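Local coordinates for protein endo-1,4-beta-xylanase C (Paenibacillus barcinonensis, PDB 4XUR) that hydrolyses internal beta-1,4-xylosidic linkages of xylan, the chain described here being its second CBM22 xylan-binding domain, with xylotetraose and a calcium ion bound, at residues Ala18-Gly23 against Leu36-Gly41; Asn27-Gly32 against Gly141-Ala146; Ala114-Thr117 against Trp123-Ile126. All coordinates share one frame; numbering follows the deposited sequence.

Overall arrangement
From the N terminus the chain runs through strand 16-18 into a long loop that supplies one side of two contacts. Interaction 1 closes that loop on strand 35-40, next to the calcium site, with 12 residues between its segments. Interaction 2 begins inside the loop and reaches 109 residues ahead to strand 139-147, so the two cross, and they touch where Phe20 CZ lies 3.7 Å from Trp28 NE1. Interaction 3 is nested within the span of interaction 2: it closes the short connection from strand 109-119 to strand 124-131, joining the two sheets of the domain about 20 Å, centre to centre, from interaction 1.

Interaction 1 of 3, residues Ala18-Gly23 against Leu36-Gly41; sequences ADFEDG and LEVVSG. Unlike the reference sequence in segment 18-23: Asp19 (reference Tyr). With CA (calcium ion), chain G.
Val38 reaches from its strand to the turn Phe20-Gly23 and is the one residue of 36-41 that meets it. Its CB lies 3.9 Å from Gly23 O. There the two branches part: CG1, anti to the backbone N (chi1 -179°), meets Phe20 O at 3.8 Å and also packs on Phe20 CB and Gly23 CA, while CG2 lies 4.0 Å from Gly23 O and comes to 4.2 Å from Phe20 CD1, obliquely to the ring. The valine thus sits against both ends of a type I beta turn, itself closed by the backbone bond from Gly23 N to Phe20 O at 3.0 Å. Overlapping its start, Asp19 OD1 accepts the backbone N of Glu21 at 3.0 Å in an Asx turn, the donor standing 36° out of the carboxylate plane. Asp19 differs here from the reference sequence.

The same bend brings two ligands to the calcium ion: Asp19 O and, through a chain bent at chi2, Glu21 OE2, each 2.4 Å from the metal. A water is a further ligand. Ser46, Arg48 and, from strand 164-173, Asp167 complete the site, which joins them to the loop after strand 16-18 in this CBM22 beta-sandwich. Around this contact, Phe20 packs on Leu50 of strand 48-53 and on Asp167, and its ring meets Trp28; strand 35-40, carrying Val38, pairs antiparallel with strand 48-53.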
loop_
_atom_site.group_PDB
_atom_site.type_symbol
_atom_site.label_atom_id
_atom_site.label_comp_id
_atom_site.label_asym_id
_atom_site.label_seq_id
_atom_site.Cartn_x
_atom_site.Cartn_y
_atom_site.Cartn_z
ATOM N N ALA A 18 -6.998 -6.299 7.002
ATOM C CA ALA A 18 -6.813 -5.182 7.852
ATOM C C ALA A 18 -7.933 -4.119 7.733
ATOM O O ALA A 18 -8.097 -3.520 6.688
ATOM C CB ALA A 18 -5.431 -4.512 7.605
ATOM N N ASP A 19 -8.685 -3.961 8.828
ATOM C CA ASP A 19 -9.787 -3.004 8.828
ATOM C C ASP A 19 -9.531 -1.875 9.827
ATOM O O ASP A 19 -10.271 -0.916 9.845
ATOM C CB ASP A 19 -11.153 -3.678 9.048
ATOM C CG ASP A 19 -11.252 -4.359 10.439
ATOM O OD1 ASP A 19 -10.521 -3.994 11.383
ATOM O OD2 ASP A 19 -12.070 -5.260 10.585
ATOM N N PHE A 20 -8.437 -1.987 10.606
ATOM C CA PHE A 20 -7.997 -0.977 11.550
ATOM C C PHE A 20 -8.983 -0.584 12.652
ATOM O O PHE A 20 -8.739 0.362 13.379
ATOM C CB PHE A 20 -7.541 0.312 10.803
ATOM C CG PHE A 20 -6.510 -0.003 9.784
ATOM C CD1 PHE A 20 -5.195 -0.275 10.208
ATOM C CD2 PHE A 20 -6.826 -0.050 8.488
ATOM C CE1 PHE A 20 -4.227 -0.639 9.283
ATOM C CE2 PHE A 20 -5.842 -0.396 7.497
ATOM C CZ PHE A 20 -4.568 -0.678 7.915
ATOM N N GLU A 21 -9.984 -1.407 12.861
ATOM C CA GLU A 21 -11.083 -1.032 13.776
ATOM C C GLU A 21 -10.684 -1.200 15.218
ATOM O O GLU A 21 -11.302 -0.556 16.118
ATOM C CB GLU A 21 -12.335 -1.811 13.424
ATOM C CG GLU A 21 -12.997 -1.401 12.106
ATOM C CD GLU A 21 -13.240 0.107 11.958
ATOM O OE1 GLU A 21 -13.949 0.701 12.809
ATOM O OE2 GLU A 21 -12.749 0.734 10.981
ATOM N N ASP A 22 -9.691 -2.063 15.470
ATOM C CA ASP A 22 -9.053 -2.185 16.770
ATOM C C ASP A 22 -8.099 -1.045 17.147
ATOM O O ASP A 22 -7.530 -1.071 18.249
ATOM C CB ASP A 22 -8.314 -3.537 16.888
ATOM C CG ASP A 22 -7.234 -3.749 15.807
ATOM O OD1 ASP A 22 -6.787 -2.752 15.162
ATOM O OD2 ASP A 22 -6.843 -4.915 15.561
ATOM N N GLY A 23 -7.794 -0.135 16.220
ATOM C CA GLY A 23 -6.910 0.989 16.471
ATOM C C GLY A 23 -5.437 0.724 16.369
ATOM O O GLY A 23 -4.606 1.585 16.719
ATOM N N LEU A 36 2.754 7.541 9.650
ATOM C CA LEU A 36 1.559 6.692 9.644
ATOM C C LEU A 36 0.830 6.730 10.968
ATOM O O LEU A 36 1.465 6.743 12.034
ATOM C CB LEU A 36 2.002 5.222 9.405
ATOM C CG LEU A 36 1.990 4.742 7.953
ATOM C CD1 LEU A 36 3.131 5.358 7.178
ATOM C CD2 LEU A 36 2.035 3.186 7.918
ATOM N N GLU A 37 -0.504 6.764 10.898
ATOM C CA GLU A 37 -1.359 6.888 12.106
ATOM C C GLU A 37 -2.733 6.309 11.858
ATOM O O GLU A 37 -3.385 6.618 10.864
ATOM C CB GLU A 37 -1.486 8.350 12.520
ATOM C CG GLU A 37 -2.255 8.535 13.808
ATOM C CD GLU A 37 -2.645 9.975 14.047
ATOM O OE1 GLU A 37 -2.062 10.883 13.362
ATOM O OE2 GLU A 37 -3.526 10.198 14.900
ATOM N N VAL A 38 -3.180 5.428 12.754
ATOM C CA VAL A 38 -4.559 4.970 12.677
ATOM C C VAL A 38 -5.481 6.036 13.276
ATOM O O VAL A 38 -5.372 6.347 14.474
ATOM C CB VAL A 38 -4.755 3.635 13.457
ATOM C CG1 VAL A 38 -6.186 3.147 13.351
ATOM C CG2 VAL A 38 -3.802 2.561 12.941
ATOM N N VAL A 39 -6.339 6.597 12.443
ATOM C CA VAL A 39 -7.182 7.730 12.846
ATOM C C VAL A 39 -8.597 7.202 13.078
ATOM O O VAL A 39 -8.953 6.152 12.601
ATOM C CB VAL A 39 -7.241 8.835 11.762
ATOM C CG1 VAL A 39 -5.862 9.381 11.485
ATOM C CG2 VAL A 39 -7.963 8.357 10.498
ATOM N N SER A 40 -9.376 7.936 13.886
ATOM C CA SER A 40 -10.770 7.594 13.970
ATOM C C SER A 40 -11.660 8.755 13.468
ATOM O O SER A 40 -11.271 9.918 13.507
ATOM C CB SER A 40 -11.136 7.178 15.418
ATOM O OG SER A 40 -11.276 8.340 16.232
ATOM N N GLY A 41 -12.844 8.406 13.012
ATOM C CA GLY A 41 -13.767 9.335 12.373
ATOM C C GLY A 41 -13.604 9.460 10.893
ATOM O O GLY A 41 -14.311 10.221 10.238
HETATM CA CA CA G . -11.828 0.575 8.824
HETATM O O HOH W 1 -13.155 -1.014 8.076
#

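Interaction 2 of 3, residues Asn27-Gly32 against Gly141-Ala146; sequences NWRARG and GLRMYA. With XYP (beta-D-xylopyranose), chain D; XYP (beta-D-xylopyranose), chain B; XYP (beta-D-xylopyranose), chain C.
Arg31 leaves the loop with CG anti to its carbonyl carbon and then bends at chi3 (73°), while Tyr145 holds CG between its backbone N and carbonyl carbon (chi1 67°); together these turns lay the guanidinium flat on the phenol ring. The result is a cation-pi stack in the xylan-binding cleft of a CBM22 beta-sandwich. The planes differ by 16°, and Arg31 CZ stands 3.7 Å from the ring centroid, over the face. Arg31 CD adds a CH-pi contact to the same ring.

Two polar ends of the stacked pair meet one sugar. Tyr145 OH donates to O2 of the chain D xylose at 3.0 Å, near the ring plane, and Arg31 NH1 gives that same O2 a weak, bent bond of 3.3 Å. A second weak bond runs to the loop backbone, from O3 of the chain B xylose to Arg31 O. Outside the segments, Arg31 NH1 also binds Tyr59 O and NH2 pairs with Glu98, so these partners and the stack together position the guanidinium.

Farther from the ligand, Arg143 NH1 comes to the edge of the Arg29 guanidinium, 4.3 Å from Arg29 NH2; both arginines form salt bridges with Glu98, which would offset their like charges, and Arg143 pairs further with Glu65 and Glu100. Arg29 NH1 also bonds Ala30 O, the carbonyl of the next residue, 3.1 Å away and close to the guanidinium plane.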
loop_
_atom_site.group_PDB
_atom_site.type_symbol
_atom_site.label_atom_id
_atom_site.label_comp_id
_atom_site.label_asym_id
_atom_site.label_seq_id
_atom_site.Cartn_x
_atom_site.Cartn_y
_atom_site.Cartn_z
ATOM N N ASN A 27 1.898 -4.288 11.959
ATOM C CA ASN A 27 3.180 -4.225 11.293
ATOM C C ASN A 27 3.251 -3.251 10.145
ATOM O O ASN A 27 4.266 -3.248 9.358
ATOM C CB ASN A 27 3.585 -5.643 10.787
ATOM C CG ASN A 27 3.745 -6.626 11.912
ATOM O OD1 ASN A 27 3.162 -7.689 11.876
ATOM N ND2 ASN A 27 4.510 -6.251 12.938
ATOM N N TRP A 28 2.255 -2.360 10.030
ATOM C CA TRP A 28 2.292 -1.380 8.979
ATOM C C TRP A 28 3.441 -0.366 9.272
ATOM O O TRP A 28 3.638 0.015 10.427
ATOM C CB TRP A 28 0.962 -0.678 8.855
ATOM C CG TRP A 28 -0.108 -1.536 8.221
ATOM C CD1 TRP A 28 -0.899 -2.430 8.861
ATOM C CD2 TRP A 28 -0.473 -1.580 6.825
ATOM N NE1 TRP A 28 -1.750 -3.038 7.961
ATOM C CE2 TRP A 28 -1.513 -2.535 6.691
ATOM C CE3 TRP A 28 -0.006 -0.928 5.679
ATOM C CZ2 TRP A 28 -2.094 -2.837 5.483
ATOM C CZ3 TRP A 28 -0.593 -1.199 4.478
ATOM C CH2 TRP A 28 -1.629 -2.166 4.356
ATOM N N ARG A 29 4.169 0.036 8.247
ATOM C CA ARG A 29 5.347 0.926 8.401
ATOM C C ARG A 29 5.424 1.950 7.252
ATOM O O ARG A 29 4.886 1.740 6.177
ATOM C CB ARG A 29 6.672 0.211 8.532
ATOM C CG ARG A 29 7.172 -0.612 7.347
ATOM C CD ARG A 29 8.625 -1.033 7.522
ATOM N NE ARG A 29 9.126 -1.875 6.431
ATOM C CZ ARG A 29 9.621 -1.445 5.270
ATOM N NH1 ARG A 29 9.672 -0.114 4.929
ATOM N NH2 ARG A 29 10.090 -2.362 4.382
ATOM N N ALA A 30 6.157 3.035 7.528
ATOM C CA ALA A 30 6.547 3.987 6.491
ATOM C C ALA A 30 7.707 3.428 5.617
ATOM O O ALA A 30 8.445 2.501 6.039
ATOM C CB ALA A 30 6.970 5.312 7.179
ATOM N N ARG A 31 7.933 4.045 4.450
ATOM C CA ARG A 31 9.006 3.683 3.550
ATOM C C ARG A 31 10.200 4.663 3.607
ATOM O O ARG A 31 11.294 4.345 3.137
ATOM C CB ARG A 31 8.462 3.584 2.130
ATOM C CG ARG A 31 7.339 2.546 2.033
ATOM C CD ARG A 31 6.940 2.237 0.563
ATOM N NE ARG A 31 7.948 1.457 -0.101
ATOM C CZ ARG A 31 8.515 1.759 -1.280
ATOM N NH1 ARG A 31 8.199 2.882 -1.921
ATOM N NH2 ARG A 31 9.411 0.914 -1.789
ATOM N N GLY A 32 9.951 5.861 4.136
ATOM C CA GLY A 32 10.991 6.885 4.356
ATOM C C GLY A 32 10.690 7.680 5.593
ATOM O O GLY A 32 10.640 7.155 6.680
ATOM N N GLY A 141 11.298 -11.468 1.237
ATOM C CA GLY A 141 10.264 -10.436 1.596
ATOM C C GLY A 141 9.383 -10.038 0.445
ATOM O O GLY A 141 9.824 -9.955 -0.704
ATOM N N LEU A 142 8.096 -9.860 0.720
ATOM C CA LEU A 142 7.157 -9.401 -0.260
ATOM C C LEU A 142 6.133 -8.531 0.479
ATOM O O LEU A 142 5.291 -9.052 1.214
ATOM C CB LEU A 142 6.449 -10.601 -0.935
ATOM C CG LEU A 142 5.500 -10.346 -2.138
ATOM C CD1 LEU A 142 5.447 -11.568 -3.088
ATOM C CD2 LEU A 142 4.107 -9.993 -1.723
ATOM N N ARG A 143 6.201 -7.238 0.242
ATOM C CA ARG A 143 5.424 -6.278 1.045
ATOM C C ARG A 143 4.546 -5.506 0.126
ATOM O O ARG A 143 4.988 -4.963 -0.909
ATOM C CB ARG A 143 6.378 -5.342 1.789
ATOM C CG ARG A 143 7.442 -6.020 2.609
ATOM C CD ARG A 143 8.838 -5.811 2.065
ATOM N NE ARG A 143 9.858 -6.682 2.722
ATOM C CZ ARG A 143 11.157 -6.520 2.703
ATOM N NH1 ARG A 143 11.760 -5.522 2.073
ATOM N NH2 ARG A 143 11.906 -7.379 3.379
ATOM N N MET A 144 3.286 -5.444 0.487
ATOM C CA MET A 144 2.350 -4.633 -0.280
ATOM C C MET A 144 2.416 -3.186 0.197
ATOM O O MET A 144 2.596 -2.934 1.358
ATOM C CB MET A 144 0.953 -5.161 -0.190
ATOM C CG MET A 144 0.304 -5.063 1.181
ATOM S SD MET A 144 -1.404 -5.639 1.070
ATOM C CE MET A 144 -2.081 -4.365 0.003
ATOM N N TYR A 145 2.248 -2.211 -0.708
ATOM C CA TYR A 145 2.201 -0.828 -0.292
ATOM C C TYR A 145 1.397 0.023 -1.245
ATOM O O TYR A 145 1.131 -0.427 -2.386
ATOM C CB TYR A 145 3.618 -0.231 -0.076
ATOM C CG TYR A 145 4.504 -0.061 -1.271
ATOM C CD1 TYR A 145 5.277 -1.120 -1.706
ATOM C CD2 TYR A 145 4.668 1.190 -1.898
ATOM C CE1 TYR A 145 6.139 -0.973 -2.775
ATOM C CE2 TYR A 145 5.526 1.357 -2.980
ATOM C CZ TYR A 145 6.281 0.277 -3.389
ATOM O OH TYR A 145 7.169 0.392 -4.458
ATOM N N ALA A 146 1.000 1.211 -0.772
ATOM C CA ALA A 146 0.342 2.176 -1.657
ATOM C C ALA A 146 1.213 3.378 -1.840
ATOM O O ALA A 146 1.939 3.771 -0.953
ATOM C CB ALA A 146 -1.014 2.627 -1.064
HETATM C C1 XYP D . 10.265 2.916 -6.036
HETATM C C2 XYP D . 8.812 3.224 -6.400
HETATM C C3 XYP D . 8.240 2.207 -7.380
HETATM C C4 XYP D . 9.211 2.031 -8.571
HETATM C C5 XYP D . 10.644 1.787 -8.091
HETATM O O2 XYP D . 8.014 3.171 -5.225
HETATM O O3 XYP D . 6.988 2.624 -7.867
HETATM O O4 XYP D . 8.745 0.887 -9.325
HETATM O O5 XYP D . 11.067 2.851 -7.265
HETATM O O1 XYP B . 14.800 5.795 3.402
HETATM C C1 XYP B . 15.471 4.662 2.801
HETATM C C2 XYP B . 14.527 3.446 2.809
HETATM C C3 XYP B . 14.215 2.838 1.439
HETATM C C4 XYP B . 13.940 3.941 0.419
HETATM C C5 XYP B . 14.684 5.284 0.643
HETATM O O2 XYP B . 15.003 2.408 3.663
HETATM O O3 XYP B . 12.989 2.035 1.563
HETATM O O4 XYP B . 14.229 3.385 -0.862
HETATM O O5 XYP B . 15.838 5.027 1.464
HETATM C C1 XYP C . 13.190 3.840 -1.895
HETATM C C2 XYP C . 13.853 4.266 -3.168
HETATM C C3 XYP C . 12.863 4.631 -4.234
HETATM C C4 XYP C . 11.836 3.492 -4.386
HETATM C C5 XYP C . 11.253 3.100 -3.037
HETATM O O2 XYP C . 14.724 5.420 -2.887
HETATM O O3 XYP C . 13.504 4.823 -5.489
HETATM O O4 XYP C . 10.803 3.929 -5.217
HETATM O O5 XYP C . 12.291 2.718 -2.150
#

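Interaction 3 of 3, residues Ala114-Thr117 against Trp123-Ile126; sequences ASTT and WKKI
Thr116 packs over Ile126 obliquely, its OG1 set 3.6 Å from Ile126 CG1 and a little farther from CD1, while its methyl CG2 touches Lys125 O at 3.5 Å. This is a contact between the two sheets of a beta-sandwich: strand 109-119 is an outer strand of the four-stranded sheet, and strand 124-131 belongs to the other. Their short segments run close to antiparallel, at 161°, with axes 7.2 Å apart, yet no backbone hydrogen bond joins them; side chains bridge the gap instead.

The isoleucine spreads its branches along the opposing strand. Its CG1 arm, anti to the carbonyl carbon (chi1 -65°), lies against Thr116, whereas CG2 points to Ala114, whose CB is 3.6 Å from it. The hydroxyl of Thr116 is thereby buried against hydrocarbon and has no hydrogen-bonding partner in the model.

Each strand is tied by backbone bonds to a neighbour in its own sheet: Thr116 to Ile93 and Ala114 to Gly95 on one side, Ile126 to Phe80 and Lys124 to Ala82 on the other. Ser115 faces away from the contact, and its OG is hydrogen-bonded to Asn94. Nearer the connection between the strands, Lys124 runs extended beyond CG, and its polar end crosses the gap to a backbone acceptor: NZ donates to Thr117 O at 2.8 Å, tilted 21° from the carbonyl plane.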
loop_
_atom_site.group_PDB
_atom_site.type_symbol
_atom_site.label_atom_id
_atom_site.label_comp_id
_atom_site.label_asym_id
_atom_site.label_seq_id
_atom_site.Cartn_x
_atom_site.Cartn_y
_atom_site.Cartn_z
ATOM N N ALA A 114 -1.483 -2.666 -9.442
ATOM C CA ALA A 114 -2.726 -2.041 -9.797
ATOM C C ALA A 114 -2.690 -0.522 -9.557
ATOM O O ALA A 114 -1.874 -0.034 -8.785
ATOM C CB ALA A 114 -3.880 -2.649 -9.004
ATOM N N SER A 115 -3.619 0.168 -10.230
ATOM C CA SER A 115 -3.714 1.624 -10.262
ATOM C C SER A 115 -5.133 2.021 -10.550
ATOM O O SER A 115 -5.748 1.403 -11.417
ATOM C CB SER A 115 -2.850 2.155 -11.381
ATOM O OG SER A 115 -2.993 3.577 -11.539
ATOM N N THR A 116 -5.672 3.036 -9.834
ATOM C CA THR A 116 -6.970 3.614 -10.136
ATOM C C THR A 116 -6.894 5.136 -9.941
ATOM O O THR A 116 -6.039 5.625 -9.194
ATOM C CB THR A 116 -8.124 3.047 -9.290
ATOM O OG1 THR A 116 -8.064 3.560 -7.952
ATOM C CG2 THR A 116 -8.103 1.559 -9.199
ATOM N N THR A 117 -7.784 5.865 -10.651
ATOM C CA THR A 117 -7.915 7.309 -10.477
ATOM C C THR A 117 -9.023 7.602 -9.430
ATOM O O THR A 117 -10.148 7.220 -9.603
ATOM C CB THR A 117 -8.258 8.017 -11.851
ATOM O OG1 THR A 117 -7.172 7.825 -12.778
ATOM C CG2 THR A 117 -8.421 9.544 -11.639
ATOM N N TRP A 123 -14.015 7.177 -1.587
ATOM C CA TRP A 123 -13.386 5.845 -1.428
ATOM C C TRP A 123 -13.510 4.988 -2.658
ATOM O O TRP A 123 -14.614 4.873 -3.285
ATOM C CB TRP A 123 -13.992 5.103 -0.263
ATOM C CG TRP A 123 -13.655 5.705 1.076
ATOM C CD1 TRP A 123 -14.385 6.539 1.783
ATOM C CD2 TRP A 123 -12.482 5.423 1.854
ATOM N NE1 TRP A 123 -13.768 6.873 2.959
ATOM C CE2 TRP A 123 -12.578 6.191 3.039
ATOM C CE3 TRP A 123 -11.346 4.645 1.651
ATOM C CZ2 TRP A 123 -11.609 6.187 4.013
ATOM C CZ3 TRP A 123 -10.346 4.667 2.608
ATOM C CH2 TRP A 123 -10.467 5.382 3.775
ATOM N N LYS A 124 -12.374 4.364 -3.069
ATOM C CA LYS A 124 -12.418 3.466 -4.202
ATOM C C LYS A 124 -11.465 2.286 -3.992
ATOM O O LYS A 124 -10.441 2.436 -3.329
ATOM C CB LYS A 124 -12.045 4.251 -5.422
ATOM C CG LYS A 124 -12.460 3.620 -6.732
ATOM C CD LYS A 124 -12.485 4.713 -7.790
ATOM C CE LYS A 124 -12.281 4.136 -9.192
ATOM N NZ LYS A 124 -12.067 5.260 -10.153
ATOM N N LYS A 125 -11.815 1.185 -4.586
ATOM C CA LYS A 125 -11.065 -0.084 -4.447
ATOM C C LYS A 125 -9.918 -0.173 -5.478
ATOM O O LYS A 125 -10.060 0.241 -6.636
ATOM C CB LYS A 125 -12.008 -1.242 -4.622
ATOM C CG LYS A 125 -11.404 -2.576 -4.188
ATOM C CD LYS A 125 -12.430 -3.708 -4.391
ATOM C CE LYS A 125 -12.350 -4.827 -3.403
ATOM N NZ LYS A 125 -13.329 -5.903 -3.774
ATOM N N ILE A 126 -8.756 -0.632 -5.016
ATOM C CA ILE A 126 -7.637 -1.012 -5.886
ATOM C C ILE A 126 -7.453 -2.536 -5.731
ATOM O O ILE A 126 -7.356 -2.997 -4.616
ATOM C CB ILE A 126 -6.355 -0.272 -5.468
ATOM C CG1 ILE A 126 -6.488 1.245 -5.681
ATOM C CG2 ILE A 126 -5.143 -0.844 -6.191
ATOM C CD1 ILE A 126 -7.207 1.947 -4.594
#